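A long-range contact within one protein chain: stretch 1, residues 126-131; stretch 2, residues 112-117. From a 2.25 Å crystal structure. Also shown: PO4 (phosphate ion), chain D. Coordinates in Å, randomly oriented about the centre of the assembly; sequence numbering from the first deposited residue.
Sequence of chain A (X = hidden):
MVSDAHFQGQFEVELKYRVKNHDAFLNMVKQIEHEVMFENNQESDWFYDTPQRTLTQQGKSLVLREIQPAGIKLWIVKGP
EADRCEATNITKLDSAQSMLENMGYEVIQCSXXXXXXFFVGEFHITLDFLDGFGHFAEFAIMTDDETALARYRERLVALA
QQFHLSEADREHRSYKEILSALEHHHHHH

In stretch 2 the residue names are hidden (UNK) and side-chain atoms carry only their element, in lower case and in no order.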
# COMPACT_ATOMS: atom_id res chain seq x y z
N THR A 126 -16.62 -17.34 1.30
CA THR A 126 -16.77 -16.42 0.18
C THR A 126 -17.73 -16.97 -0.88
O THR A 126 -17.59 -18.11 -1.33
CB THR A 126 -15.40 -16.12 -0.48
OG1 THR A 126 -14.54 -15.50 0.47
CG2 THR A 126 -15.55 -15.19 -1.68
N LEU A 127 -18.69 -16.15 -1.29
CA LEU A 127 -19.64 -16.56 -2.31
C LEU A 127 -19.48 -15.60 -3.50
O LEU A 127 -19.70 -14.40 -3.37
CB LEU A 127 -21.07 -16.53 -1.76
CG LEU A 127 -22.18 -16.95 -2.73
CD1 LEU A 127 -21.95 -18.39 -3.14
CD2 LEU A 127 -23.55 -16.81 -2.07
N ASP A 128 -19.09 -16.14 -4.65
CA ASP A 128 -18.86 -15.34 -5.85
C ASP A 128 -19.79 -15.68 -7.00
O ASP A 128 -20.29 -16.81 -7.09
CB ASP A 128 -17.42 -15.52 -6.33
CG ASP A 128 -16.41 -15.00 -5.34
OD1 ASP A 128 -15.23 -15.40 -5.45
OD2 ASP A 128 -16.79 -14.20 -4.46
N PHE A 129 -20.00 -14.72 -7.88
CA PHE A 129 -20.82 -14.95 -9.06
C PHE A 129 -20.18 -14.36 -10.30
O PHE A 129 -20.13 -13.14 -10.49
CB PHE A 129 -22.21 -14.32 -8.91
CG PHE A 129 -22.99 -14.30 -10.19
CD1 PHE A 129 -23.39 -15.49 -10.80
CD2 PHE A 129 -23.30 -13.10 -10.81
CE1 PHE A 129 -24.08 -15.48 -12.01
CE2 PHE A 129 -23.99 -13.07 -12.02
CZ PHE A 129 -24.38 -14.27 -12.62
N LEU A 130 -19.68 -15.23 -11.16
CA LEU A 130 -19.09 -14.76 -12.39
C LEU A 130 -20.15 -14.85 -13.46
O LEU A 130 -20.62 -15.95 -13.80
CB LEU A 130 -17.89 -15.60 -12.78
CG LEU A 130 -16.52 -14.95 -12.68
CD1 LEU A 130 -16.18 -14.62 -11.24
CD2 LEU A 130 -15.51 -15.90 -13.29
N ASP A 131 -20.56 -13.69 -13.96
CA ASP A 131 -21.57 -13.62 -14.99
C ASP A 131 -21.10 -14.53 -16.11
O ASP A 131 -20.01 -14.34 -16.65
CB ASP A 131 -21.71 -12.18 -15.47
CG ASP A 131 -22.78 -12.02 -16.53
OD1 ASP A 131 -22.62 -12.59 -17.63
OD2 ASP A 131 -23.80 -11.33 -16.26
N UNK A 112 -13.74 -8.41 -12.97
CA UNK A 112 -14.84 -7.96 -12.12
C UNK A 112 -15.67 -9.17 -11.72
O UNK A 112 -15.76 -10.15 -12.46
n UNK A 112 -14.76 -3.40 -15.31
c UNK A 112 -15.73 -6.96 -12.87
c UNK A 112 -15.08 -5.64 -13.21
c UNK A 112 -16.14 -4.61 -13.60
c UNK A 112 -15.51 -3.29 -14.03
N UNK A 113 -16.30 -9.10 -10.55
CA UNK A 113 -17.13 -10.20 -10.08
C UNK A 113 -17.92 -9.64 -8.91
O UNK A 113 -17.53 -8.64 -8.32
c UNK A 113 -14.30 -11.72 -7.99
n UNK A 113 -14.38 -13.84 -9.22
c UNK A 113 -14.25 -13.22 -7.89
c UNK A 113 -15.71 -11.17 -8.19
c UNK A 113 -16.25 -11.37 -9.60
N UNK A 114 -19.05 -10.28 -8.61
CA UNK A 114 -19.88 -9.86 -7.50
C UNK A 114 -19.50 -10.80 -6.37
O UNK A 114 -19.47 -12.02 -6.55
c UNK A 114 -21.71 -9.19 -9.10
c UNK A 114 -21.39 -10.00 -7.84
c UNK A 114 -22.25 -9.51 -6.69
c UNK A 114 -21.41 -7.69 -8.97
N UNK A 115 -19.18 -10.24 -5.20
CA UNK A 115 -18.75 -11.08 -4.10
C UNK A 115 -19.41 -10.81 -2.74
O UNK A 115 -19.87 -9.70 -2.47
c UNK A 115 -16.65 -11.42 -2.62
c UNK A 115 -15.13 -11.50 -2.67
c UNK A 115 -13.44 -13.03 -3.60
c UNK A 115 -17.22 -10.99 -3.97
n UNK A 115 -13.17 -14.12 -4.32
n UNK A 115 -14.69 -12.63 -3.47
n UNK A 115 -12.46 -12.38 -2.99
N UNK A 116 -19.44 -11.85 -1.92
CA UNK A 116 -19.99 -11.78 -0.57
C UNK A 116 -19.05 -12.57 0.33
O UNK A 116 -18.59 -13.66 -0.04
c UNK A 116 -21.39 -12.41 -0.50
o UNK A 116 -22.35 -11.61 -1.14
N UNK A 117 -18.75 -12.02 1.50
CA UNK A 117 -17.87 -12.69 2.44
C UNK A 117 -18.53 -12.75 3.82
O UNK A 117 -19.02 -11.74 4.32
c UNK A 117 -14.40 -11.42 1.16
c UNK A 117 -15.60 -12.70 3.53
c UNK A 117 -15.85 -11.91 1.16
c UNK A 117 -16.51 -11.97 2.54
P PO4 D . -9.21 -14.72 -2.90
O1 PO4 D . -9.30 -14.82 -4.38
O2 PO4 D . -8.71 -16.01 -2.35
O3 PO4 D . -10.55 -14.42 -2.34
O4 PO4 D . -8.27 -13.63 -2.53

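Position 112 carries five side-chain atoms, four carbons in an unbranched row ending in a nitrogen. The nearest approach of this side chain to stretch 1 is 7.8 Å, from CB to CD1 of Leu 130, too far for contact, so the identification rests on composition alone: a linear chain of four carbons closed by an amine is lysine. Lys 112 extends into solvent, and its end leads away from the partner strand.

Position 113 repeats the pattern, four carbons in a row and a terminal nitrogen, but here the chain is buried and folds along stretch 1. Its last carbon lies 3.4 Å from OD1 of Asp 128. The residue is again lysine. Lys 113 NZ stands 4.2 Å from Asp 128 OD1, too far for a salt bridge, and it sits 2.8 Å from Leu 130 CD1, a clash in the model that makes the place of the amine less certain.

Position 114 has four carbons and no heteroatom. Its CB lies 4.3 Å from O of Phe 129, a loose contact, and the end of the chain leads away from the other strand. The chain forks at its first carbon into one arm of a single carbon and one of two, which distinguishes isoleucine from leucine, whose fork comes one carbon later. The main chain of Ile 114 supplies the clearest contact: its O accepts a hydrogen bond from Phe 129 N at 3.1 Å, with an angle of 148° at the hydrogen.

Position 115 shows three carbons, a nitrogen, then a carbon bearing two more nitrogens. The nitrogen within the chain lies 2.8 Å from OD2 of Asp 128, and one terminal nitrogen 2.7 Å from OD1 of Asp 128. The terminal group is a guanidinium, and the residue is arginine. Arg 115 NE donates to Asp 128 OD2 (167°), and Arg 115 NH2 to Asp 128 OD1 (176°). The near-linear angles fit a carboxylate at the edge of the guanidinium, while Thr 126 CG2 covers one face, 3.2 Å from Arg 115 NE. Weak hydrogen bonds also reach the phosphate ion, with Arg 115 NH1 2.9 Å from its O3.

Position 116 holds one carbon and one oxygen. Its CB lies 4.3 Å from CB of Leu 127, on the same face of the sheet. The composition defines serine. The backbones pair reciprocally: Leu 127 N donates to Ser 116 O at 2.8 Å, and Ser 116 N to Leu 127 O at 2.9 Å. Ser 116 OG is hydrogen-bonded elsewhere in the structure.

Position 117 again has four carbons forked at the first, with one arm two carbons long. The carbon beginning that arm lies 3.9 Å from OG1 of Thr 126, a van der Waals contact. The residue is isoleucine.

The contact is an antiparallel strand pairing, with axes at 168° and 4.7 Å apart at their closest. Hydrogen-bonded pairs, Leu 127 with Ser 116 and Phe 129 with Ile 114, alternate with non-hydrogen-bonded ones, Thr 126 with Ile 117 and Asp 128 with Arg 115. This alternation puts Thr 126, Asp 128, Arg 115 and Ile 117 on one face, where the two-pronged salt bridge reinforces the backbone ladder.

Stretch 2 (112-117) KKIRSI
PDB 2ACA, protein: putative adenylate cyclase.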